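Local coordinates for protein octaprenyl Pyrophosphate Synthase (Helicobacter pylori, PDB 3TC1) that probably builds octaprenyl pyrophosphate by repeatedly condensing isopentenyl pyrophosphate onto an allylic pyrophosphate primer, with magnesium assisting the reaction, at residues B[186-189]-B[190-194]; B[89-92]-B[93-96]; B[260-263]-B[264-267]. All coordinates share one frame; numbering follows the deposited sequence.

Contact 1: residues B[186-189]-B[190-194]; sequences ADFG and LNFGM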
# COMPACT_ATOMS: atom_id res chain seq x y z
N ALA B 186 2.84 -1.45 -25.64
CA ALA B 186 1.76 -1.54 -24.66
C ALA B 186 0.87 -2.68 -25.15
O ALA B 186 0.38 -3.49 -24.36
CB ALA B 186 0.97 -0.24 -24.63
N ASP B 187 0.68 -2.74 -26.46
CA ASP B 187 -0.14 -3.77 -27.09
C ASP B 187 0.49 -5.14 -26.87
O ASP B 187 -0.20 -6.11 -26.55
CB ASP B 187 -0.28 -3.48 -28.59
CG ASP B 187 -1.38 -4.29 -29.24
OD1 ASP B 187 -2.53 -4.21 -28.76
OD2 ASP B 187 -1.10 -4.99 -30.23
N PHE B 188 1.81 -5.23 -27.03
CA PHE B 188 2.52 -6.49 -26.81
C PHE B 188 2.40 -6.88 -25.34
O PHE B 188 2.16 -8.04 -25.01
CB PHE B 188 4.01 -6.35 -27.15
CG PHE B 188 4.83 -7.55 -26.76
CD1 PHE B 188 4.98 -8.63 -27.64
CD2 PHE B 188 5.43 -7.63 -25.51
CE1 PHE B 188 5.70 -9.76 -27.26
CE2 PHE B 188 6.16 -8.76 -25.12
CZ PHE B 188 6.30 -9.83 -26.00
N GLY B 189 2.56 -5.90 -24.46
CA GLY B 189 2.46 -6.17 -23.03
C GLY B 189 1.10 -6.66 -22.57
O GLY B 189 1.02 -7.60 -21.78
N LEU B 190 0.03 -6.05 -23.07
CA LEU B 190 -1.32 -6.44 -22.67
C LEU B 190 -1.65 -7.87 -23.08
O LEU B 190 -2.16 -8.66 -22.28
CB LEU B 190 -2.35 -5.49 -23.29
CG LEU B 190 -3.81 -5.75 -22.91
CD1 LEU B 190 -4.00 -5.44 -21.42
CD2 LEU B 190 -4.74 -4.90 -23.76
N ASN B 191 -1.37 -8.20 -24.34
CA ASN B 191 -1.66 -9.54 -24.82
C ASN B 191 -0.75 -10.59 -24.18
O ASN B 191 -1.20 -11.69 -23.87
CB ASN B 191 -1.57 -9.58 -26.35
CG ASN B 191 -2.71 -8.82 -27.01
OD1 ASN B 191 -2.56 -7.67 -27.42
ND2 ASN B 191 -3.87 -9.46 -27.09
N PHE B 192 0.52 -10.26 -23.98
CA PHE B 192 1.45 -11.20 -23.34
C PHE B 192 0.94 -11.47 -21.92
O PHE B 192 1.00 -12.60 -21.44
CB PHE B 192 2.86 -10.61 -23.25
CG PHE B 192 3.83 -11.48 -22.49
CD1 PHE B 192 4.59 -12.45 -23.15
CD2 PHE B 192 3.94 -11.38 -21.11
CE1 PHE B 192 5.44 -13.30 -22.44
CE2 PHE B 192 4.79 -12.22 -20.39
CZ PHE B 192 5.54 -13.19 -21.06
N GLY B 193 0.47 -10.42 -21.26
CA GLY B 193 -0.03 -10.54 -19.90
C GLY B 193 -1.27 -11.41 -19.81
O GLY B 193 -1.43 -12.17 -18.86
N MET B 194 -2.15 -11.30 -20.80
CA MET B 194 -3.36 -12.11 -20.84
C MET B 194 -2.97 -13.58 -21.01
O MET B 194 -3.45 -14.44 -20.27
CB MET B 194 -4.28 -11.67 -22.00
CG MET B 194 -4.90 -10.28 -21.83
SD MET B 194 -5.94 -10.12 -20.35
CE MET B 194 -7.48 -10.83 -20.92

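Contact 2: residues B[89-92]-B[93-96]; sequences LPSI and NALF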
# COMPACT_ATOMS: atom_id res chain seq x y z
N LEU B 89 8.79 -21.29 0.75
CA LEU B 89 9.30 -20.68 1.97
C LEU B 89 8.19 -19.88 2.65
O LEU B 89 7.27 -19.39 1.99
CB LEU B 89 10.54 -19.84 1.68
CG LEU B 89 11.78 -20.74 1.52
CD1 LEU B 89 13.01 -19.91 1.23
CD2 LEU B 89 11.98 -21.56 2.80
N PRO B 90 8.28 -19.74 3.98
CA PRO B 90 7.29 -19.01 4.79
C PRO B 90 7.04 -17.61 4.25
O PRO B 90 7.98 -16.91 3.89
CB PRO B 90 7.92 -18.97 6.19
CG PRO B 90 9.07 -19.95 6.13
CD PRO B 90 9.55 -19.84 4.72
N SER B 91 5.78 -17.22 4.21
CA SER B 91 5.42 -15.89 3.74
C SER B 91 5.82 -14.86 4.79
O SER B 91 6.09 -15.21 5.95
CB SER B 91 3.91 -15.82 3.49
OG SER B 91 3.19 -16.12 4.68
N ILE B 92 5.86 -13.59 4.40
CA ILE B 92 6.23 -12.54 5.33
C ILE B 92 5.19 -12.44 6.45
O ILE B 92 5.55 -12.21 7.61
CB ILE B 92 6.36 -11.17 4.62
CG1 ILE B 92 7.60 -11.18 3.72
CG2 ILE B 92 6.48 -10.04 5.64
CD1 ILE B 92 8.91 -11.43 4.48
N ASN B 93 3.92 -12.64 6.12
CA ASN B 93 2.88 -12.57 7.14
C ASN B 93 2.94 -13.77 8.09
O ASN B 93 2.52 -13.68 9.25
CB ASN B 93 1.48 -12.47 6.51
CG ASN B 93 1.24 -13.49 5.41
OD1 ASN B 93 1.87 -13.44 4.34
ND2 ASN B 93 0.33 -14.43 5.65
N ALA B 94 3.49 -14.89 7.61
CA ALA B 94 3.61 -16.08 8.44
C ALA B 94 4.76 -15.93 9.44
O ALA B 94 4.70 -16.47 10.55
CB ALA B 94 3.84 -17.30 7.57
N LEU B 95 5.79 -15.19 9.04
CA LEU B 95 6.96 -14.97 9.88
C LEU B 95 6.90 -13.72 10.75
O LEU B 95 7.49 -13.68 11.84
CB LEU B 95 8.22 -14.90 9.00
CG LEU B 95 8.61 -16.13 8.19
CD1 LEU B 95 9.72 -15.77 7.21
CD2 LEU B 95 9.05 -17.25 9.12
N PHE B 96 6.19 -12.69 10.29
CA PHE B 96 6.11 -11.44 11.03
C PHE B 96 4.71 -10.88 11.30
O PHE B 96 4.58 -9.76 11.80
CB PHE B 96 6.95 -10.38 10.31
CG PHE B 96 8.35 -10.83 10.01
CD1 PHE B 96 9.33 -10.81 11.01
CD2 PHE B 96 8.70 -11.30 8.75
CE1 PHE B 96 10.63 -11.25 10.75
CE2 PHE B 96 9.99 -11.75 8.48
CZ PHE B 96 10.96 -11.72 9.48

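Contact 3: residues B[260-263]-B[264-267]; sequences KEKF and KQYG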
# COMPACT_ATOMS: atom_id res chain seq x y z
N LYS B 260 -9.94 -33.53 -12.70
CA LYS B 260 -9.03 -33.84 -13.80
C LYS B 260 -9.72 -34.70 -14.87
O LYS B 260 -9.47 -34.53 -16.06
CB LYS B 260 -7.78 -34.55 -13.29
CG LYS B 260 -6.86 -33.63 -12.50
CD LYS B 260 -5.48 -34.22 -12.29
CE LYS B 260 -5.52 -35.43 -11.38
NZ LYS B 260 -4.14 -35.91 -11.06
N GLU B 261 -10.58 -35.61 -14.43
CA GLU B 261 -11.30 -36.47 -15.37
C GLU B 261 -12.27 -35.65 -16.20
O GLU B 261 -12.42 -35.88 -17.40
CB GLU B 261 -12.08 -37.56 -14.63
CG GLU B 261 -11.23 -38.47 -13.78
CD GLU B 261 -12.02 -39.62 -13.19
OE1 GLU B 261 -13.24 -39.44 -12.95
OE2 GLU B 261 -11.43 -40.69 -12.97
N LYS B 262 -12.92 -34.68 -15.57
CA LYS B 262 -13.88 -33.83 -16.26
C LYS B 262 -13.21 -32.91 -17.27
O LYS B 262 -13.75 -32.68 -18.35
CB LYS B 262 -14.70 -33.02 -15.25
CG LYS B 262 -15.71 -33.88 -14.47
CD LYS B 262 -16.74 -34.50 -15.42
CE LYS B 262 -17.41 -35.72 -14.81
NZ LYS B 262 -18.34 -36.40 -15.76
N PHE B 263 -12.03 -32.39 -16.95
CA PHE B 263 -11.31 -31.53 -17.89
C PHE B 263 -10.97 -32.37 -19.12
O PHE B 263 -11.10 -31.91 -20.25
CB PHE B 263 -10.01 -30.99 -17.29
CG PHE B 263 -10.20 -29.92 -16.23
CD1 PHE B 263 -11.26 -29.02 -16.32
CD2 PHE B 263 -9.28 -29.78 -15.20
CE1 PHE B 263 -11.40 -27.99 -15.37
CE2 PHE B 263 -9.41 -28.75 -14.25
CZ PHE B 263 -10.47 -27.86 -14.34
N LYS B 264 -10.51 -33.60 -18.89
CA LYS B 264 -10.16 -34.50 -19.99
C LYS B 264 -11.40 -34.84 -20.81
O LYS B 264 -11.38 -34.79 -22.05
CB LYS B 264 -9.56 -35.81 -19.45
CG LYS B 264 -8.14 -35.69 -18.91
CD LYS B 264 -7.68 -37.04 -18.37
CE LYS B 264 -6.29 -36.95 -17.72
NZ LYS B 264 -5.22 -36.67 -18.72
N GLN B 265 -12.48 -35.17 -20.12
CA GLN B 265 -13.73 -35.52 -20.77
C GLN B 265 -14.21 -34.49 -21.79
O GLN B 265 -14.73 -34.85 -22.85
CB GLN B 265 -14.82 -35.73 -19.72
CG GLN B 265 -16.19 -36.07 -20.31
CD GLN B 265 -17.23 -36.34 -19.24
OE1 GLN B 265 -16.94 -36.28 -18.04
NE2 GLN B 265 -18.45 -36.65 -19.66
N TYR B 266 -14.03 -33.21 -21.48
CA TYR B 266 -14.48 -32.17 -22.38
C TYR B 266 -13.36 -31.40 -23.06
O TYR B 266 -13.58 -30.31 -23.59
CB TYR B 266 -15.43 -31.23 -21.63
CG TYR B 266 -16.72 -31.91 -21.20
CD1 TYR B 266 -17.73 -32.20 -22.13
CD2 TYR B 266 -16.93 -32.30 -19.87
CE1 TYR B 266 -18.90 -32.85 -21.74
CE2 TYR B 266 -18.10 -32.95 -19.48
CZ TYR B 266 -19.08 -33.22 -20.42
OH TYR B 266 -20.25 -33.86 -20.04
N GLY B 267 -12.16 -31.98 -23.06
CA GLY B 267 -11.02 -31.34 -23.71
C GLY B 267 -10.78 -29.91 -23.26
O GLY B 267 -10.44 -29.04 -24.07

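Contact 1: residues B[186-189]-B[190-194]
Four consecutive i to i+4 hydrogen bonds join residues 186-189 to 190-194 as regular alpha-helix: Leu190, Asn191, Phe192 and Gly193 donate in turn to the carbonyls of Ala186, Asp187, Phe188 and Gly189. The first, Leu190 N to Ala186 O, is 2.9 Å, whereas Asn191 N to Asp187 O stretches to 3.3 Å yet is nearly straight at the hydrogen (173°). Phe188 and Phe192, one turn apart, dominate the side-chain contact. Both rings stand off the helix with CG trans to the backbone N (chi1 172° in Phe188 and almost the same in Phe192), and this shared setting sends them the same way. Their planes differ by 21° and their centroids are 5.9 Å apart, so they are slid past each other with little overlap rather than fully stacked. The nearest group to the Phe188 ring across the contact is the Phe192 methylene, whose CB approaches obliquely, 4.2 Å from Phe188 CE2. Flat, bulky phenylalanines suit this buried side, where Phe188 also meets Leu171 of helix 152-177 and Leu295 and Ala299 of helix 293-301. Elsewhere on the turn, Asp187 and Asn191 lie one turn apart facing helix 268-286, Asp187 beside Ala286 and Asn191 beside Tyr279. Gly189 and Gly193, also four apart, are both buried and are linked by the Gly193 N to Gly189 O bond of 2.9 Å, while Leu190 packs on Ala164 of helix 152-177. A buried helix gripped on several sides is characteristic of the all-alpha polyprenyl synthase fold; helix 182-205 later carries a DDLLD sequence, which matches the second aspartate-rich motif of the family.

Contact 2: residues B[89-92]-B[93-96]
Ser91 and Ala94 meet at the start of helix 92-116, where Ser91 is the N-cap. Its OG accepts a weak bond from Ala94 N at 3.2 Å, made possible by a chi1 of 59° that tucks the hydroxyl between the backbone N and the carbonyl carbon. Serine suits the position because its short side chain can reach forward to an amide of the first turn, which has no carbonyl of a preceding turn to bond, and its hydroxyl also bonds Ala83 O. Asn93 ND2 reaches the same carbonyl, tying the helix start to the chain that follows helix 53-80. Regular helix begins with Leu95 N to Ser91 O (3.1 Å) and Phe96 N to Ile92 O (2.8 Å).

The tightly enclosed part lies around buried Ile92. Its CG2 touches Phe96 CD2 at 4.0 Å, while the Ile92 carbonyl oxygen sits at the edge of that ring, near its plane. Branched Ile92 is further surrounded by Leu75, Leu104 and Ile32, and Phe96 leans on Glu27 and Leu28 of helix 23-29. On the solvent side, Pro90 and Leu95 make a hydrophobic staple, the residue before the N-cap against the fourth helix position. Pro90 CB comes within 3.5 Å of Leu95 CG, a close contact but at an exposed edge.

Asn93 also touches Asp78 in the DDVID sequence, which matches the family's first aspartate-rich motif; Ala83, bonded by both Ser91 and Asn93, lies two residues past it. Polar cap and apolar staple together probably help define where the helix starts.

Contact 3: residues B[260-263]-B[264-267]
Lys262 lies alongside Gln265, both chains pointing the same way, so that the last three atoms of the lysine overlap the amide oxygen. Lys262 NZ donates to Gln265 OE1 at 2.7 Å, arriving in the carbonyl plane on a lone pair with a C=O...N angle of 135°, while Lys262 CD stays 3.2 Å from the same oxygen. A bend at chi2 of the lysine (-62°) folds its chain toward the glutamine, which is extended beyond CG. Lys262 NZ also forms a salt bridge with Asp240, so the ammonium joins an amide and a carboxylate; long, flexible residues suit such a surface site. Both Lys262 and Gln265 touch crystal neighbours, and their exact pose may owe something to the lattice.

Gln265 has a second neighbour: its CG lies 3.7 Å above one face of the Tyr266 ring, toward the rim. Tyr266 in turn rests on Leu232, Lys235 and Leu236, its CD2 3.5 Å from Lys262 O. On the inner side Phe263 is buried, its ring edge-to-face with that of Tyr229 and packed on Pro228 and Leu232, so it pins helix 253-265 to helix 227-233.

The backbone runs helically through Lys264 N to Lys260 O (3.2 Å) and Gln265 N to Glu261 O (2.8 Å), then ends in a Schellman motif. Gly267 N turns back to Lys264 O at 3.1 Å and the next residue, Ile268, bonds Phe263 O. Gly267 adopts a positive phi of 53°, easy for glycine, and serves as N-cap of helix 268-286. The chemistry implies a defined, glycine-based turn between two helices, fastened inside by aromatic packing and outside by a lysine that probably keeps its charge beside the aspartate.

Overall arrangement
All three contacts are local, each uniting residues within about two turns, but they occupy different places in one all-alpha chain. Contact 1 is core, in the first half of helix 182-205, and combines backbone hydrogen bonds with a loosely offset pair of phenylalanines. Contact 2, across the centre of the chain from it, is partly buried and marks a helix start; contact 3 is a surface site marking a helix end. Start and end thus show complementary chemistry, a serine cap with a staple against a glycine-made Schellman turn. No two contacts share a helix or touch: their nearest atoms are about 16 Å apart for contacts 1 and 3 and about 23 Å for the other pairs. Helix 268-286, which contact 3 begins, also packs on contact 1.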